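Local coordinates for putative sortase (Streptococcus pneumoniae, PDB 2W1J), which probably acts as a pilus-associated class C sortase, a cysteine transpeptidase that covalently joins pilin subunits during assembly of the pneumococcal pilus fibre, at residues A[55-58]-A[59-63]; A[137-141]-A[142-146]. All blocks are in the same frame, centred on the assembly; numbering follows the deposited sequence.

Both contacts are local folds of a continuous chain, and both are partly buried. Contact 1 lies further out, its centre about 14 Å from that of the chain, in the loop ahead of strand 65-71; there backbone bonds of a short 3-10 turn and a water-bridged glutamate do most of the work. Contact 2, about 11 Å from the chain centre, turns the hairpin of strands 135-139 and 144-155; an asparagine amide gathers two backbone N-H groups, and side chains pack on both faces. Helix 18-33 touches side chains of both. They also meet directly, where Ile-141 of contact 2 packs on the backbone of Met-59 and Leu-60 and on the Ile-62 side chain.

Contact 1. Residues A[55-58]-A[59-63]; sequences EYAR and MLEIH
Ala-57 O accepts the N-H of Leu-60 at 2.9 Å, and one residue on, Arg-58 O accepts that of Glu-61 over 3.1 Å between Arg-58 O and Glu-61 N. Both donors stand above the plane of the carbonyl they use, consistent with the tight 3-10 coil, and the second is strongly so, 66° out of it. The Glu-61 side chain reaches back alongside the start of the turn: water 1 donates to Glu-61 OE2 at 2.7 Å and accepts from Ala-57 N at 2.9 Å, bridging backbone and side chain four residues apart. With CG anti to its own carbonyl carbon (chi1 -69°) and an extended chain beyond, Glu-61 runs alongside Ala-57, its CG 3.3 Å from Ala-57 O.

The two i to i+3 backbone bonds are those of a 3-10 turn that overlaps the end of a type I turn from Glu-55 to Arg-58, in the loop that leads into strand 65-71 of the sortase fold. Arg-24 NH1 of helix 18-33 hydrogen-bonds to Met-59 O and Glu-61 O, tying the loop to that helix.

The Met-59 side chain curls back along the chain, bent at chi2 and chi3, bringing its CE to 3.6 Å from Tyr-56 O and its SD to 3.8 Å from Ala-57 C. Leu-27 and Ala-28 also pack on it. Leu-60 CB rests 3.6 Å from Ala-57 O, and the side chain also packs on Met-25 and Leu-101.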
ATOM      1  N   GLU A  55       4.129  10.901  -9.801  1.00 14.18           N
ATOM      2  CA  GLU A  55       5.577  11.083  -9.756  1.00 14.52           C
ATOM      3  C   GLU A  55       6.112  11.265  -8.341  1.00 14.65           C
ATOM      4  O   GLU A  55       7.317  11.427  -8.147  1.00 15.43           O
ATOM      5  CB  GLU A  55       5.989  12.285 -10.610  1.00 15.07           C
ATOM      6  CG  GLU A  55       5.559  12.196 -12.070  1.00 17.96           C
ATOM      7  CD  GLU A  55       6.123  13.319 -12.926  1.00 22.01           C
ATOM      8  OE1 GLU A  55       7.365  13.451 -13.016  1.00 24.32           O
ATOM      9  OE2 GLU A  55       5.321  14.063 -13.528  1.00 25.02           O
ATOM     10  N   TYR A  56       5.222  11.233  -7.354  1.00 13.94           N
ATOM     11  CA  TYR A  56       5.584  11.643  -6.000  1.00 14.48           C
ATOM     12  C   TYR A  56       6.449  10.635  -5.243  1.00 14.55           C
ATOM     13  O   TYR A  56       7.056  10.984  -4.228  1.00 16.11           O
ATOM     14  CB  TYR A  56       4.334  11.975  -5.187  1.00 13.99           C
ATOM     15  CG  TYR A  56       3.434  10.788  -4.948  1.00 13.76           C
ATOM     16  CD1 TYR A  56       3.640   9.943  -3.868  1.00 15.16           C
ATOM     17  CD2 TYR A  56       2.394  10.499  -5.818  1.00 12.44           C
ATOM     18  CE1 TYR A  56       2.816   8.853  -3.647  1.00 13.36           C
ATOM     19  CE2 TYR A  56       1.566   9.411  -5.609  1.00 13.03           C
ATOM     20  CZ  TYR A  56       1.780   8.586  -4.521  1.00 12.27           C
ATOM     21  OH  TYR A  56       0.946   7.505  -4.329  1.00 13.71           O
ATOM     22  N   ALA A  57       6.525   9.409  -5.746  1.00 13.24           N
ATOM     23  CA  ALA A  57       7.251   8.340  -5.060  1.00 13.39           C
ATOM     24  C   ALA A  57       8.451   7.824  -5.846  1.00 12.39           C
ATOM     25  O   ALA A  57       8.939   6.723  -5.586  1.00 12.19           O
ATOM     26  CB  ALA A  57       6.293   7.183  -4.733  1.00 13.97           C
ATOM     27  N   ARG A  58       8.953   8.616  -6.794  1.00 10.80           N
ATOM     28  CA  ARG A  58      10.059   8.172  -7.644  1.00 10.95           C
ATOM     29  C   ARG A  58      11.272   7.679  -6.858  1.00 10.02           C
ATOM     30  O   ARG A  58      11.963   6.755  -7.287  1.00 10.02           O
ATOM     31  CB  ARG A  58      10.462   9.258  -8.646  1.00 10.72           C
ATOM     32  CG  ARG A  58       9.405   9.546  -9.708  1.00 14.02           C
ATOM     33  CD  ARG A  58       9.923  10.534 -10.735  1.00 19.06           C
ATOM     34  NE  ARG A  58      10.882   9.908 -11.640  1.00 23.18           N
ATOM     35  CZ  ARG A  58      11.640  10.572 -12.505  1.00 24.01           C
ATOM     36  NH1 ARG A  58      11.557  11.894 -12.587  1.00 25.90           N
ATOM     37  NH2 ARG A  58      12.484   9.914 -13.289  1.00 25.88           N
ATOM     38  N   MET A  59      11.531   8.293  -5.707  1.00 10.04           N
ATOM     39  CA  MET A  59      12.699   7.920  -4.911  1.00 10.65           C
ATOM     40  C   MET A  59      12.649   6.468  -4.426  1.00  9.83           C
ATOM     41  O   MET A  59      13.689   5.855  -4.185  1.00  9.97           O
ATOM     42  CB  MET A  59      12.906   8.882  -3.731  1.00 10.92           C
ATOM     43  CG  MET A  59      12.054   8.596  -2.499  1.00 12.69           C
ATOM     44  SD  MET A  59      10.289   8.916  -2.718  1.00 12.55           S
ATOM     45  CE  MET A  59      10.193  10.692  -2.487  1.00 14.12           C
ATOM     46  N   LEU A  60      11.443   5.920  -4.293  1.00 10.05           N
ATOM     47  CA  LEU A  60      11.263   4.557  -3.791  1.00  9.76           C
ATOM     48  C   LEU A  60      11.161   3.529  -4.915  1.00 10.24           C
ATOM     49  O   LEU A  60      11.100   2.323  -4.657  1.00 10.51           O
ATOM     50  CB  LEU A  60      10.008   4.479  -2.916  1.00 10.16           C
ATOM     51  CG  LEU A  60      10.134   5.148  -1.545  1.00 10.27           C
ATOM     52  CD1 LEU A  60       8.852   4.957  -0.746  1.00 10.72           C
ATOM     53  CD2 LEU A  60      11.331   4.574  -0.774  1.00 10.97           C
ATOM     54  N   GLU A  61      11.168   4.000  -6.161  1.00 10.63           N
ATOM     55  CA  GLU A  61      10.814   3.138  -7.284  1.00 10.77           C
ATOM     56  C   GLU A  61      11.997   2.477  -7.953  1.00 10.79           C
ATOM     57  O   GLU A  61      13.022   3.112  -8.174  1.00 10.58           O
ATOM     58  CB  GLU A  61      10.026   3.919  -8.330  1.00 11.00           C
ATOM     59  CG  GLU A  61       8.643   4.302  -7.860  1.00 12.01           C
ATOM     60  CD  GLU A  61       7.908   5.164  -8.859  1.00 13.78           C
ATOM     61  OE1 GLU A  61       8.459   5.430  -9.947  1.00 15.36           O
ATOM     62  OE2 GLU A  61       6.777   5.582  -8.544  1.00 15.37           O
ATOM     63  N   ILE A  62      11.835   1.194  -8.266  1.00 11.61           N
ATOM     64  CA  ILE A  62      12.680   0.503  -9.232  1.00 13.02           C
ATOM     65  C   ILE A  62      11.773   0.076 -10.379  1.00 13.53           C
ATOM     66  O   ILE A  62      10.824  -0.687 -10.174  1.00 13.77           O
ATOM     67  CB  ILE A  62      13.336  -0.762  -8.644  1.00 13.56           C
ATOM     68  CG1 ILE A  62      14.149  -0.431  -7.391  1.00 15.06           C
ATOM     69  CG2 ILE A  62      14.199  -1.441  -9.700  1.00 14.52           C
ATOM     70  CD1 ILE A  62      14.828  -1.644  -6.767  1.00 15.05           C
ATOM     71  N   HIS A  63      12.052   0.584 -11.573  1.00 14.07           N
ATOM     72  CA  HIS A  63      11.188   0.330 -12.716  1.00 14.23           C
ATOM     73  C   HIS A  63       9.723   0.553 -12.356  1.00 13.56           C
ATOM     74  O   HIS A  63       8.871  -0.301 -12.605  1.00 14.24           O
ATOM     75  CB  HIS A  63      11.398  -1.089 -13.237  1.00 14.33           C
ATOM     76  CG  HIS A  63      12.815  -1.384 -13.614  1.00 15.27           C
ATOM     77  ND1 HIS A  63      13.403  -2.612 -13.401  1.00 15.75           N
ATOM     78  CD2 HIS A  63      13.766  -0.605 -14.182  1.00 16.92           C
ATOM     79  CE1 HIS A  63      14.653  -2.580 -13.826  1.00 16.19           C
ATOM     80  NE2 HIS A  63      14.899  -1.372 -14.303  1.00 16.29           N
TER
HETATM   81  O   HOH W   1       5.997   8.104  -8.276  1.00  5.79           O

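Contact 2. Residues A[137-141]-A[142-146]; sequences YVHNI and KEVMA
Val-138 and Met-145 form an antiparallel hydrogen-bonded pair, each N-H reaching the other's carbonyl oxygen, with Val-138 N to Met-145 O and Met-145 N to Val-138 O both 2.8 Å. Non-hydrogen-bonded pairs flank it, Tyr-137 with Ala-146 and His-139 with Val-144. Nearer the turn, Asn-140 N meets Glu-143 O almost straight, at 178° on the hydrogen.

The Asn-140 amide closes the loop. Its CG sits between backbone N and carbonyl carbon (chi1 64°), which brings OD1 within 2.8 Å of Lys-142 N and 3.0 Å of Glu-143 N, donors tilted about 25° to opposite sides of the amide plane. Its ND2 bonds to Pro-102 O and, through water 2, to Glu-143 OE2.

On the face of Tyr-137, His-139, Val-144 and Ala-146, Val-144 CG1 lies over the His-139 ring in a CH-pi contact, 4.0 Å from the centroid, while His-139 NE2 bonds to Glu-70. Beside them, Tyr-137 CE1 touches Ala-146 CB at 3.6 Å. On the face of Val-138 and Met-145, Met-145 CE packs against Val-138 CG1.

The OD1 bond to Lys-142 N makes an Asx turn, joined by that to Glu-143 N, closing a hairpin in the beta-barrel fold of the sortase family.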
ATOM      1  N   TYR A 137       3.373  -8.236   5.044  1.00  4.05           N
ATOM      2  CA  TYR A 137       4.743  -7.752   4.934  1.00  4.64           C
ATOM      3  C   TYR A 137       4.814  -6.751   3.804  1.00  4.88           C
ATOM      4  O   TYR A 137       4.342  -7.014   2.692  1.00  5.94           O
ATOM      5  CB  TYR A 137       5.716  -8.920   4.710  1.00  5.04           C
ATOM      6  CG  TYR A 137       5.651  -9.925   5.834  1.00  4.78           C
ATOM      7  CD1 TYR A 137       6.461  -9.799   6.958  1.00  4.76           C
ATOM      8  CD2 TYR A 137       4.727 -10.961   5.797  1.00  5.54           C
ATOM      9  CE1 TYR A 137       6.357 -10.685   8.009  1.00  5.88           C
ATOM     10  CE2 TYR A 137       4.616 -11.851   6.845  1.00  5.76           C
ATOM     11  CZ  TYR A 137       5.442 -11.707   7.944  1.00  6.21           C
ATOM     12  OH  TYR A 137       5.354 -12.578   9.001  1.00  7.82           O
ATOM     13  N   VAL A 138       5.389  -5.596   4.094  1.00  4.82           N
ATOM     14  CA  VAL A 138       5.544  -4.555   3.094  1.00  5.22           C
ATOM     15  C   VAL A 138       7.027  -4.483   2.752  1.00  4.95           C
ATOM     16  O   VAL A 138       7.862  -4.235   3.622  1.00  6.19           O
ATOM     17  CB  VAL A 138       5.037  -3.198   3.623  1.00  5.61           C
ATOM     18  CG1 VAL A 138       5.278  -2.088   2.590  1.00  8.12           C
ATOM     19  CG2 VAL A 138       3.554  -3.294   3.990  1.00  7.99           C
ATOM     20  N   HIS A 139       7.349  -4.754   1.491  1.00  4.97           N
ATOM     21  CA  HIS A 139       8.722  -4.757   0.999  1.00  5.33           C
ATOM     22  C   HIS A 139       9.009  -3.434   0.326  1.00  5.36           C
ATOM     23  O   HIS A 139       8.241  -3.003  -0.536  1.00  5.91           O
ATOM     24  CB  HIS A 139       8.902  -5.851  -0.057  1.00  5.28           C
ATOM     25  CG  HIS A 139       8.673  -7.246   0.443  1.00  5.17           C
ATOM     26  ND1 HIS A 139       9.668  -8.198   0.447  1.00  7.11           N
ATOM     27  CD2 HIS A 139       7.563  -7.857   0.926  1.00  6.38           C
ATOM     28  CE1 HIS A 139       9.184  -9.336   0.917  1.00  7.63           C
ATOM     29  NE2 HIS A 139       7.909  -9.156   1.216  1.00  6.69           N
ATOM     30  N   ASN A 140      10.115  -2.804   0.700  1.00  4.59           N
ATOM     31  CA  ASN A 140      10.570  -1.609  -0.002  1.00  4.53           C
ATOM     32  C   ASN A 140      12.046  -1.757  -0.360  1.00  4.33           C
ATOM     33  O   ASN A 140      12.625  -2.818  -0.119  1.00  4.55           O
ATOM     34  CB  ASN A 140      10.234  -0.323   0.773  1.00  4.75           C
ATOM     35  CG  ASN A 140      10.952  -0.233   2.103  1.00  4.77           C
ATOM     36  OD1 ASN A 140      12.104  -0.649   2.231  1.00  4.62           O
ATOM     37  ND2 ASN A 140      10.283   0.333   3.096  1.00  5.20           N
ATOM     38  N   ILE A 141      12.651  -0.728  -0.942  1.00  4.29           N
ATOM     39  CA  ILE A 141      14.036  -0.849  -1.382  1.00  4.50           C
ATOM     40  C   ILE A 141      15.017  -1.122  -0.243  1.00  4.47           C
ATOM     41  O   ILE A 141      16.106  -1.648  -0.478  1.00  6.06           O
ATOM     42  CB  ILE A 141      14.520   0.383  -2.176  1.00  4.47           C
ATOM     43  CG1 ILE A 141      14.235   1.675  -1.400  1.00  5.64           C
ATOM     44  CG2 ILE A 141      13.863   0.403  -3.546  1.00  5.46           C
ATOM     45  CD1 ILE A 141      14.907   2.915  -1.988  1.00  7.89           C
ATOM     46  N   LYS A 142      14.650  -0.739   0.973  1.00  4.24           N
ATOM     47  CA  LYS A 142      15.527  -0.880   2.131  1.00  4.61           C
ATOM     48  C   LYS A 142      15.364  -2.212   2.862  1.00  4.18           C
ATOM     49  O   LYS A 142      16.355  -2.820   3.270  1.00  4.70           O
ATOM     50  CB  LYS A 142      15.272   0.276   3.104  1.00  4.73           C
ATOM     51  CG  LYS A 142      16.059   0.195   4.416  1.00  6.52           C
ATOM     52  CD  LYS A 142      15.667   1.334   5.348  1.00 11.31           C
ATOM     53  CE  LYS A 142      16.234   1.138   6.742  1.00 14.22           C
ATOM     54  NZ  LYS A 142      15.720   2.182   7.678  1.00 18.46           N
ATOM     55  N   GLU A 143      14.129  -2.663   3.046  1.00  4.56           N
ATOM     56  CA  GLU A 143      13.881  -3.736   4.009  1.00  4.89           C
ATOM     57  C   GLU A 143      12.496  -4.334   3.819  1.00  5.11           C
ATOM     58  O   GLU A 143      11.731  -3.902   2.950  1.00  6.19           O
ATOM     59  CB  GLU A 143      14.025  -3.204   5.441  1.00  4.75           C
ATOM     60  CG  GLU A 143      12.988  -2.140   5.791  1.00  6.12           C
ATOM     61  CD  GLU A 143      13.237  -1.496   7.138  1.00  7.23           C
ATOM     62  OE1 GLU A 143      13.771  -2.168   8.050  1.00 11.01           O
ATOM     63  OE2 GLU A 143      12.920  -0.304   7.287  1.00  8.97           O
ATOM     64  N   VAL A 144      12.190  -5.328   4.642  1.00  4.85           N
ATOM     65  CA  VAL A 144      10.848  -5.874   4.735  1.00  5.33           C
ATOM     66  C   VAL A 144      10.280  -5.462   6.089  1.00  4.66           C
ATOM     67  O   VAL A 144      10.945  -5.615   7.117  1.00  6.26           O
ATOM     68  CB  VAL A 144      10.887  -7.410   4.632  1.00  5.84           C
ATOM     69  CG1 VAL A 144       9.475  -7.982   4.698  1.00  7.66           C
ATOM     70  CG2 VAL A 144      11.576  -7.836   3.341  1.00  7.45           C
ATOM     71  N   MET A 145       9.066  -4.924   6.090  1.00  4.52           N
ATOM     72  CA  MET A 145       8.405  -4.494   7.324  1.00  4.35           C
ATOM     73  C   MET A 145       7.214  -5.392   7.610  1.00  3.97           C
ATOM     74  O   MET A 145       6.389  -5.629   6.724  1.00  5.70           O
ATOM     75  CB  MET A 145       7.916  -3.056   7.185  1.00  4.20           C
ATOM     76  CG  MET A 145       9.029  -2.076   6.826  1.00  5.08           C
ATOM     77  SD  MET A 145       8.455  -0.365   6.800  1.00  6.52           S
ATOM     78  CE  MET A 145       7.217  -0.422   5.506  1.00  7.12           C
ATOM     79  N   ALA A 146       7.086  -5.845   8.852  1.00  3.65           N
ATOM     80  CA  ALA A 146       5.979  -6.694   9.257  1.00  3.47           C
ATOM     81  C   ALA A 146       4.883  -5.896   9.943  1.00  3.24           C
ATOM     82  O   ALA A 146       5.154  -5.028  10.782  1.00  3.21           O
ATOM     83  CB  ALA A 146       6.474  -7.803  10.181  1.00  4.04           C
TER
HETATM   84  O   HOH W   2      11.583   1.339   5.683  1.00  4.45           O
HETATM   85  O   HOH W   3      18.017  -3.222   0.706  1.00  7.24           O